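Local coordinates for putative cytoplasmic protein (Salmonella typhimurium LT2, PDB 2Q02) that binds zinc in a xylose isomerase-like TIM barrel and may be an isomerase, though its substrate and role are unknown, at residues 11-16 and 22-27; 17-22 and 254-259; 127-132 and 163-168. All coordinates share one frame; numbering follows the deposited sequence.

Contact 1 of 3, residues 11-16 and 22-27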
loop_
_atom_site.group_PDB
_atom_site.type_symbol
_atom_site.label_atom_id
_atom_site.label_comp_id
_atom_site.label_asym_id
_atom_site.label_seq_id
_atom_site.Cartn_x
_atom_site.Cartn_y
_atom_site.Cartn_z
ATOM N N ILE A 11 -9.505 -1.435 -3.049
ATOM C CA ILE A 11 -9.614 0.005 -2.975
ATOM C C ILE A 11 -9.047 0.476 -1.644
ATOM O O ILE A 11 -9.571 0.150 -0.570
ATOM C CB ILE A 11 -11.063 0.494 -3.159
ATOM C CG1 ILE A 11 -11.752 -0.230 -4.340
ATOM C CG2 ILE A 11 -11.086 2.022 -3.332
ATOM C CD1 ILE A 11 -11.037 -0.117 -5.674
ATOM N N ASN A 12 -7.971 1.246 -1.730
ATOM C CA ASN A 12 -7.393 1.880 -0.564
ATOM C C ASN A 12 -8.272 3.092 -0.140
ATOM O O ASN A 12 -8.736 3.885 -0.987
ATOM C CB ASN A 12 -5.938 2.287 -0.862
ATOM C CG ASN A 12 -5.172 2.694 0.380
ATOM O OD1 ASN A 12 -5.586 3.612 1.085
ATOM N ND2 ASN A 12 -4.037 2.028 0.643
ATOM N N ARG A 13 -8.486 3.230 1.171
ATOM C CA ARG A 13 -9.352 4.287 1.693
ATOM C C ARG A 13 -8.840 5.718 1.470
ATOM O O ARG A 13 -9.610 6.663 1.646
ATOM C CB ARG A 13 -9.654 4.080 3.179
ATOM C CG ARG A 13 -10.814 4.931 3.663
ATOM C CD ARG A 13 -11.060 4.840 5.164
ATOM N NE ARG A 13 -12.179 5.710 5.573
ATOM C CZ ARG A 13 -12.315 6.274 6.771
ATOM N NH1 ARG A 13 -11.414 6.064 7.720
ATOM N NH2 ARG A 13 -13.361 7.046 7.025
ATOM N N LYS A 14 -7.566 5.893 1.088
ATOM C CA LYS A 14 -7.047 7.245 0.801
ATOM C C LYS A 14 -7.783 7.941 -0.344
ATOM O O LYS A 14 -7.750 9.163 -0.429
ATOM C CB LYS A 14 -5.542 7.230 0.500
ATOM C CG LYS A 14 -4.824 8.577 0.802
ATOM C CD LYS A 14 -4.400 8.683 2.263
ATOM C CE LYS A 14 -3.947 10.092 2.632
ATOM N NZ LYS A 14 -4.329 10.549 4.030
ATOM N N ILE A 15 -8.428 7.159 -1.221
ATOM C CA ILE A 15 -9.203 7.696 -2.356
ATOM C C ILE A 15 -10.482 8.438 -1.923
ATOM O O ILE A 15 -11.032 9.232 -2.680
ATOM C CB ILE A 15 -9.545 6.558 -3.381
ATOM C CG1 ILE A 15 -9.895 7.118 -4.752
ATOM C CG2 ILE A 15 -10.662 5.643 -2.873
ATOM C CD1 ILE A 15 -9.897 6.057 -5.842
ATOM N N ALA A 16 -10.935 8.197 -0.696
ATOM C CA ALA A 16 -12.213 8.720 -0.228
ATOM C C ALA A 16 -12.112 9.400 1.133
ATOM O O ALA A 16 -12.749 8.946 2.100
ATOM C CB ALA A 16 -13.237 7.592 -0.170
ATOM N N GLU A 22 -18.759 3.403 6.548
ATOM C CA GLU A 22 -19.900 2.701 5.912
ATOM C C GLU A 22 -20.183 3.206 4.495
ATOM O O GLU A 22 -20.493 2.402 3.615
ATOM C CB GLU A 22 -21.203 2.732 6.730
ATOM C CG GLU A 22 -22.348 2.003 5.990
ATOM C CD GLU A 22 -23.516 1.600 6.877
ATOM O OE1 GLU A 22 -23.681 2.211 7.954
ATOM O OE2 GLU A 22 -24.288 0.680 6.496
ATOM N N ALA A 23 -20.088 4.521 4.291
ATOM C CA ALA A 23 -20.234 5.109 2.961
ATOM C C ALA A 23 -19.143 4.603 2.012
ATOM O O ALA A 23 -19.391 4.339 0.843
ATOM C CB ALA A 23 -20.196 6.640 3.054
ATOM N N PHE A 24 -17.932 4.470 2.537
ATOM C CA PHE A 24 -16.803 3.987 1.751
ATOM C C PHE A 24 -17.002 2.514 1.372
ATOM O O PHE A 24 -16.869 2.143 0.207
ATOM C CB PHE A 24 -15.487 4.213 2.505
ATOM C CG PHE A 24 -14.326 3.489 1.919
ATOM C CD1 PHE A 24 -13.959 3.700 0.608
ATOM C CD2 PHE A 24 -13.586 2.596 2.682
ATOM C CE1 PHE A 24 -12.888 3.032 0.054
ATOM C CE2 PHE A 24 -12.496 1.923 2.136
ATOM C CZ PHE A 24 -12.158 2.137 0.814
ATOM N N PHE A 25 -17.357 1.694 2.357
ATOM C CA PHE A 25 -17.601 0.262 2.143
ATOM C C PHE A 25 -18.761 0.033 1.181
ATOM O O PHE A 25 -18.695 -0.859 0.334
ATOM C CB PHE A 25 -17.914 -0.456 3.478
ATOM C CG PHE A 25 -16.697 -0.741 4.360
ATOM C CD1 PHE A 25 -15.467 -0.115 4.161
ATOM C CD2 PHE A 25 -16.808 -1.631 5.421
ATOM C CE1 PHE A 25 -14.388 -0.390 4.979
ATOM C CE2 PHE A 25 -15.716 -1.904 6.236
ATOM C CZ PHE A 25 -14.517 -1.279 6.012
ATOM N N ARG A 26 -19.815 0.835 1.326
ATOM C CA ARG A 26 -21.020 0.714 0.494
ATOM C C ARG A 26 -20.680 1.020 -0.977
ATOM O O ARG A 26 -21.175 0.355 -1.885
ATOM C CB ARG A 26 -22.155 1.622 1.025
ATOM C CG ARG A 26 -23.475 1.500 0.253
ATOM C CD ARG A 26 -24.625 2.262 0.914
ATOM N NE ARG A 26 -24.250 3.642 1.231
ATOM C CZ ARG A 26 -24.461 4.269 2.395
ATOM N NH1 ARG A 26 -25.102 3.679 3.409
ATOM N NH2 ARG A 26 -24.041 5.527 2.539
ATOM N N LEU A 27 -19.812 2.004 -1.197
ATOM C CA LEU A 27 -19.347 2.366 -2.544
ATOM C C LEU A 27 -18.571 1.218 -3.191
ATOM O O LEU A 27 -18.845 0.845 -4.343
ATOM C CB LEU A 27 -18.487 3.638 -2.467
ATOM C CG LEU A 27 -17.907 4.254 -3.734
ATOM C CD1 LEU A 27 -17.673 5.724 -3.481
ATOM C CD2 LEU A 27 -16.625 3.556 -4.149
#
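Phe24 of helix 21-30 drives its ring into the bend where strand 9-12 runs out into residues 13-16. The contact across the two segments is apolar and centres on this one ring. With CG anti to the backbone N (chi1 167°), Phe24 reaches from the helix toward the turn that follows the strand. Arg13 lies over one face. Its CG sits 4.0 Å from the centroid of the Phe24 ring, 21° off the ring normal, a CH-pi contact offset toward the rim. Arg13 CB also meets Phe24 CE2, at 3.7 Å. The extended chain from CG to NE carries the guanidinium beyond the ring, to Asp49. Ile11 and Ala16 add apolar contacts: Ile11 CG2 is 4.0 Å from Phe24 CE1, and Ala16 CB is the same 4.0 Å from Phe24 CD1. Val36 packs on the ring from the next strand. Ile11 O lies at the ring edge, in its plane, 3.5 Å from Phe24 CZ.

Strand 9-12 and helix 21-30 are the first two elements of the beta-alpha-beta unit that runs on to strand 35-39 and opens the TIM barrel. All five touching residues are buried where the strand end and the following turn meet the helix.

The polar groups look elsewhere. Arg13 NH2 forms a salt bridge with Asp49 and a hydrogen bond with Leu19 O. Arg13 NE is buried and has no partner in the model. Asn12 points away from the helix and shapes the turn. Its OD1 accepts from Lys14 N at 3.0 Å on a lone pair, with an N-H...O angle of 170°, which makes an Asx turn. The same oxygen bonds Arg39. Asn12 approaches the zinc ligands His197 and Glu245, with nearest side-chain atoms about 4 Å apart.

Contact 2 of 3, residues 17-22 and 254-259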
loop_
_atom_site.group_PDB
_atom_site.type_symbol
_atom_site.label_atom_id
_atom_site.label_comp_id
_atom_site.label_asym_id
_atom_site.label_seq_id
_atom_site.Cartn_x
_atom_site.Cartn_y
_atom_site.Cartn_z
ATOM N N PRO A 17 -11.355 10.512 1.210
ATOM C CA PRO A 17 -11.150 11.210 2.489
ATOM C C PRO A 17 -12.449 11.744 3.120
ATOM O O PRO A 17 -12.532 11.863 4.345
ATOM C CB PRO A 17 -10.227 12.379 2.115
ATOM C CG PRO A 17 -10.479 12.608 0.658
ATOM C CD PRO A 17 -10.674 11.203 0.104
ATOM N N GLY A 18 -13.450 12.047 2.295
ATOM C CA GLY A 18 -14.686 12.637 2.779
ATOM C C GLY A 18 -15.756 11.650 3.212
ATOM O O GLY A 18 -16.765 12.049 3.766
ATOM N N LEU A 19 -15.548 10.364 2.968
ATOM C CA LEU A 19 -16.569 9.348 3.254
ATOM C C LEU A 19 -16.355 8.636 4.579
ATOM O O LEU A 19 -15.227 8.215 4.899
ATOM C CB LEU A 19 -16.575 8.281 2.154
ATOM C CG LEU A 19 -16.992 8.775 0.770
ATOM C CD1 LEU A 19 -16.908 7.635 -0.238
ATOM C CD2 LEU A 19 -18.402 9.376 0.826
ATOM N N SER A 20 -17.446 8.458 5.326
ATOM C CA SER A 20 -17.411 7.620 6.511
ATOM C C SER A 20 -17.077 6.198 6.090
ATOM O O SER A 20 -17.168 5.850 4.915
ATOM C CB SER A 20 -18.758 7.609 7.217
ATOM O OG SER A 20 -19.631 6.684 6.590
ATOM N N ILE A 21 -16.724 5.365 7.056
ATOM C CA ILE A 21 -16.365 3.986 6.754
ATOM C C ILE A 21 -17.513 3.215 6.094
ATOM O O ILE A 21 -17.253 2.454 5.171
ATOM C CB ILE A 21 -15.847 3.240 8.003
ATOM C CG1 ILE A 21 -14.506 3.850 8.451
ATOM C CG2 ILE A 21 -15.700 1.746 7.708
ATOM C CD1 ILE A 21 -13.883 3.219 9.677
ATOM N N GLU A 22 -18.759 3.403 6.548
ATOM C CA GLU A 22 -19.900 2.701 5.912
ATOM C C GLU A 22 -20.183 3.206 4.495
ATOM O O GLU A 22 -20.493 2.402 3.615
ATOM C CB GLU A 22 -21.203 2.732 6.730
ATOM C CG GLU A 22 -22.348 2.003 5.990
ATOM C CD GLU A 22 -23.516 1.600 6.877
ATOM O OE1 GLU A 22 -23.681 2.211 7.954
ATOM O OE2 GLU A 22 -24.288 0.680 6.496
ATOM N N TRP A 254 -13.883 15.309 -4.912
ATOM C CA TRP A 254 -14.609 14.281 -5.687
ATOM C C TRP A 254 -15.904 13.804 -5.004
ATOM O O TRP A 254 -15.883 13.399 -3.837
ATOM C CB TRP A 254 -13.712 13.045 -5.886
ATOM C CG TRP A 254 -12.479 13.235 -6.744
ATOM C CD1 TRP A 254 -11.988 14.399 -7.240
ATOM C CD2 TRP A 254 -11.589 12.207 -7.184
ATOM N NE1 TRP A 254 -10.852 14.162 -7.976
ATOM C CE2 TRP A 254 -10.587 12.822 -7.955
ATOM C CE3 TRP A 254 -11.548 10.818 -7.004
ATOM C CZ2 TRP A 254 -9.553 12.103 -8.545
ATOM C CZ3 TRP A 254 -10.515 10.104 -7.584
ATOM C CH2 TRP A 254 -9.532 10.748 -8.350
ATOM N N SER A 255 -17.016 13.809 -5.740
ATOM C CA SER A 255 -18.242 13.159 -5.262
ATOM C C SER A 255 -18.109 11.627 -5.307
ATOM O O SER A 255 -17.155 11.089 -5.888
ATOM C CB SER A 255 -19.438 13.601 -6.095
ATOM O OG SER A 255 -19.375 13.052 -7.395
ATOM N N GLU A 256 -19.062 10.930 -4.687
ATOM C CA GLU A 256 -19.073 9.468 -4.688
ATOM C C GLU A 256 -19.184 8.906 -6.103
ATOM O O GLU A 256 -18.691 7.804 -6.384
ATOM C CB GLU A 256 -20.242 8.923 -3.874
ATOM C CG GLU A 256 -20.076 8.996 -2.373
ATOM C CD GLU A 256 -21.130 8.168 -1.643
ATOM O OE1 GLU A 256 -21.493 7.100 -2.172
ATOM O OE2 GLU A 256 -21.599 8.581 -0.554
ATOM N N ALA A 257 -19.870 9.655 -6.969
ATOM C CA ALA A 257 -19.987 9.322 -8.384
ATOM C C ALA A 257 -18.624 9.448 -9.085
ATOM O O ALA A 257 -18.208 8.523 -9.783
ATOM C CB ALA A 257 -21.042 10.219 -9.061
ATOM N N GLU A 258 -17.937 10.580 -8.883
ATOM C CA GLU A 258 -16.616 10.830 -9.483
ATOM C C GLU A 258 -15.595 9.755 -9.063
ATOM O O GLU A 258 -14.770 9.317 -9.879
ATOM C CB GLU A 258 -16.116 12.229 -9.089
ATOM C CG GLU A 258 -14.698 12.608 -9.581
ATOM C CD GLU A 258 -14.686 13.320 -10.946
ATOM O OE1 GLU A 258 -15.238 14.453 -11.066
ATOM O OE2 GLU A 258 -14.097 12.744 -11.891
ATOM N N ILE A 259 -15.664 9.340 -7.792
ATOM C CA ILE A 259 -14.819 8.267 -7.250
ATOM C C ILE A 259 -15.104 6.966 -7.977
ATOM O O ILE A 259 -14.165 6.251 -8.352
ATOM C CB ILE A 259 -15.047 8.046 -5.728
ATOM C CG1 ILE A 259 -14.490 9.205 -4.905
ATOM C CG2 ILE A 259 -14.365 6.782 -5.232
ATOM C CD1 ILE A 259 -14.864 9.096 -3.413
#
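The Glu256 carboxylate meets Leu19 through one oxygen: Glu256 OE2 is 3.6 Å from Leu19 CD2. The Glu256 chain crosses Leu19 obliquely. Its CG lies against the same methyl, with Glu256 CG 3.6 Å from Leu19 CD2, while OE1 turns to Arg30 in a salt bridge. The leucine thus packs on CG and on one carboxylate oxygen, whose partner oxygen is held by helix 21-30. The other methyl, Leu19 CD1, meets Ile259 CD1 tip to tip at 4.0 Å.

The indole of Trp254 packs locally within residues 254-259. Glu258 CG lies over one face of the Trp254 ring, 3.6 Å above the plane and offset toward the rim. Ile259 CG1 lies at the indole edge, in plane.

Both segments enter a helix through a serine N-cap. Ser255 OG accepts from Glu258 N at 3.2 Å, with an N-H...O angle of 168°. Ser20 OG accepts from Ala23 N in the same way.

The contact lies away from the zinc site, on the outer layer of the barrel. It brings the loop just before helix 21-30, the first of the barrel, beside the first turn of helix 256-271, the last. Leu27 of helix 21-30 touches Leu19, Glu256 and Ile259. Ala16, in the chain between strand 9-12 and helix 21-30, also packs on Ile259.

Contact 3 of 3, residues 127-132 and 163-168. With ZN (zinc ion), chain F.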
loop_
_atom_site.group_PDB
_atom_site.type_symbol
_atom_site.label_atom_id
_atom_site.label_comp_id
_atom_site.label_asym_id
_atom_site.label_seq_id
_atom_site.Cartn_x
_atom_site.Cartn_y
_atom_site.Cartn_z
ATOM N N ASP A 127 8.609 -11.321 15.003
ATOM C CA ASP A 127 8.214 -11.934 16.277
ATOM C C ASP A 127 6.972 -11.266 16.880
ATOM O O ASP A 127 6.046 -11.943 17.324
ATOM C CB ASP A 127 9.362 -11.847 17.275
ATOM C CG ASP A 127 10.509 -12.714 16.886
ATOM O OD1 ASP A 127 10.317 -13.475 15.917
ATOM O OD2 ASP A 127 11.592 -12.634 17.537
ATOM N N LEU A 128 6.961 -9.939 16.900
ATOM C CA LEU A 128 5.843 -9.189 17.467
ATOM C C LEU A 128 4.521 -9.375 16.696
ATOM O O LEU A 128 3.455 -9.545 17.292
ATOM C CB LEU A 128 6.193 -7.692 17.512
ATOM C CG LEU A 128 5.130 -6.785 18.146
ATOM C CD1 LEU A 128 4.976 -7.092 19.640
ATOM C CD2 LEU A 128 5.424 -5.326 17.921
ATOM N N PHE A 129 4.608 -9.314 15.363
ATOM C CA PHE A 129 3.451 -9.519 14.476
ATOM C C PHE A 129 2.841 -10.918 14.649
ATOM O O PHE A 129 1.628 -11.070 14.619
ATOM C CB PHE A 129 3.847 -9.312 13.002
ATOM C CG PHE A 129 3.806 -7.863 12.526
ATOM C CD1 PHE A 129 4.421 -6.846 13.248
ATOM C CD2 PHE A 129 3.206 -7.544 11.312
ATOM C CE1 PHE A 129 4.395 -5.549 12.798
ATOM C CE2 PHE A 129 3.187 -6.242 10.846
ATOM C CZ PHE A 129 3.767 -5.248 11.579
ATOM N N ALA A 130 3.694 -11.927 14.822
ATOM C CA ALA A 130 3.263 -13.321 15.003
ATOM C C ALA A 130 2.342 -13.460 16.203
ATOM O O ALA A 130 1.429 -14.318 16.256
ATOM C CB ALA A 130 4.468 -14.223 15.203
ATOM N N ARG A 131 2.615 -12.607 17.176
ATOM C CA ARG A 131 1.874 -12.544 18.419
ATOM C C ARG A 131 0.450 -12.003 18.267
ATOM O O ARG A 131 -0.382 -12.128 19.181
ATOM C CB ARG A 131 2.641 -11.607 19.377
ATOM C CG ARG A 131 2.647 -12.037 20.795
ATOM C CD ARG A 131 4.028 -11.901 21.406
ATOM N NE ARG A 131 4.894 -12.982 20.979
ATOM C CZ ARG A 131 6.212 -12.928 21.010
ATOM N NH1 ARG A 131 6.825 -11.862 21.468
ATOM N NH2 ARG A 131 6.924 -13.934 20.572
ATOM N N TYR A 132 0.193 -11.351 17.138
ATOM C CA TYR A 132 -1.137 -10.851 16.796
ATOM C C TYR A 132 -1.701 -11.593 15.579
ATOM O O TYR A 132 -2.802 -11.288 15.124
ATOM C CB TYR A 132 -1.132 -9.335 16.492
ATOM C CG TYR A 132 -0.875 -8.460 17.696
ATOM C CD1 TYR A 132 0.405 -8.318 18.226
ATOM C CD2 TYR A 132 -1.907 -7.774 18.306
ATOM C CE1 TYR A 132 0.634 -7.533 19.346
ATOM C CE2 TYR A 132 -1.690 -6.972 19.421
ATOM C CZ TYR A 132 -0.428 -6.858 19.940
ATOM O OH TYR A 132 -0.244 -6.072 21.060
ATOM N N SER A 163 12.478 -13.819 7.916
ATOM C CA SER A 163 11.131 -13.336 8.188
ATOM C C SER A 163 10.127 -13.820 7.150
ATOM O O SER A 163 10.453 -13.964 5.977
ATOM C CB SER A 163 11.143 -11.808 8.184
ATOM O OG SER A 163 9.838 -11.251 8.039
ATOM N N PRO A 164 8.878 -14.038 7.560
ATOM C CA PRO A 164 7.804 -14.324 6.591
ATOM C C PRO A 164 7.218 -13.084 5.896
ATOM O O PRO A 164 6.336 -13.220 5.050
ATOM C CB PRO A 164 6.705 -14.921 7.475
ATOM C CG PRO A 164 6.883 -14.190 8.788
ATOM C CD PRO A 164 8.369 -14.029 8.945
ATOM N N PHE A 165 7.681 -11.897 6.270
ATOM C CA PHE A 165 7.226 -10.657 5.658
ATOM C C PHE A 165 7.438 -10.653 4.166
ATOM O O PHE A 165 8.268 -11.404 3.638
ATOM C CB PHE A 165 7.944 -9.426 6.237
ATOM C CG PHE A 165 7.489 -9.015 7.626
ATOM C CD1 PHE A 165 6.590 -9.784 8.375
ATOM C CD2 PHE A 165 7.995 -7.853 8.193
ATOM C CE1 PHE A 165 6.204 -9.391 9.652
ATOM C CE2 PHE A 165 7.605 -7.447 9.459
ATOM C CZ PHE A 165 6.699 -8.208 10.191
ATOM N N LYS A 166 6.644 -9.814 3.488
ATOM C CA LYS A 166 6.755 -9.627 2.047
ATOM C C LYS A 166 6.880 -8.142 1.696
ATOM O O LYS A 166 6.622 -7.264 2.508
ATOM C CB LYS A 166 5.546 -10.227 1.337
ATOM C CG LYS A 166 5.552 -11.753 1.223
ATOM C CD LYS A 166 4.209 -12.255 0.712
ATOM C CE LYS A 166 4.312 -13.577 -0.028
ATOM N NZ LYS A 166 4.178 -14.780 0.836
ATOM N N VAL A 167 7.255 -7.866 0.463
ATOM C CA VAL A 167 7.426 -6.505 0.019
ATOM C C VAL A 167 6.133 -5.987 -0.605
ATOM O O VAL A 167 5.430 -6.721 -1.317
ATOM C CB VAL A 167 8.620 -6.394 -0.997
ATOM C CG1 VAL A 167 8.513 -5.154 -1.874
ATOM C CG2 VAL A 167 9.944 -6.414 -0.252
ATOM N N LEU A 168 5.835 -4.718 -0.314
ATOM C CA LEU A 168 4.735 -4.002 -0.916
ATOM C C LEU A 168 5.308 -3.117 -2.045
ATOM O O LEU A 168 6.032 -2.137 -1.800
ATOM C CB LEU A 168 4.045 -3.156 0.149
ATOM C CG LEU A 168 2.654 -2.666 -0.205
ATOM C CD1 LEU A 168 2.063 -1.902 1.008
ATOM C CD2 LEU A 168 2.644 -1.815 -1.510
HETATM ZN ZN ZN F . 13.355 -13.422 16.792
#
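Helix 115-130, near Phe129, passes the loop leading into strand 166-170, with the CA atoms of Phe129 and Phe165 9.7 Å apart. The two phenylalanine side chains bridge that gap and cross at about a right angle. Phe165 CG sits beside its backbone N (chi1 -75°), and from there the ring reaches Phe129. Phe165 CZ lies over one face of the Phe129 ring, 3.7 Å above its plane and offset toward the rim. The ring centroids are 5.0 Å apart and the planes stand at 57°, an oblique aromatic pair.

Ser163 shapes the loop before Phe165. Its OG accepts from Phe165 N at 2.9 Å in an ST turn, and it also hydrogen-bonds Ser126 of helix 115-130, tying loop and helix together. On the outer side of the helix, Asp127 OD2 binds a zinc ion at 2.1 Å. This zinc is distinct from the one held by Glu139, Asp170, His197 and Glu245.

The aromatic pair is buried in the TIM barrel between the inner strands and the outer helix layer. Phe129 packs on Leu102 and Leu104 of strand 101-104 and on Leu91 of helix 81-97. Phe165 packs on Leu104 and on Leu125 of helix 115-130.

Contacts 1 and 2 are neighbours, with centres about 6 Å apart. Both use helix 21-30 and share Glu22, and Leu27 CD1 of contact 1 packs on Leu19 CD1 of contact 2. Contact 3 lies far off, its centre about 26 Å from that of contact 1 and about 32 Å from that of contact 2. Contacts 1 and 3 are buried where strand ends and their adjoining loops meet outer helices, and aromatic rings carry both: one ring under an arginine chain in contact 1, two rings together in contact 3. Contact 2 is only partly buried. It joins a loop to a helix start through aliphatic groups and a glutamate chain.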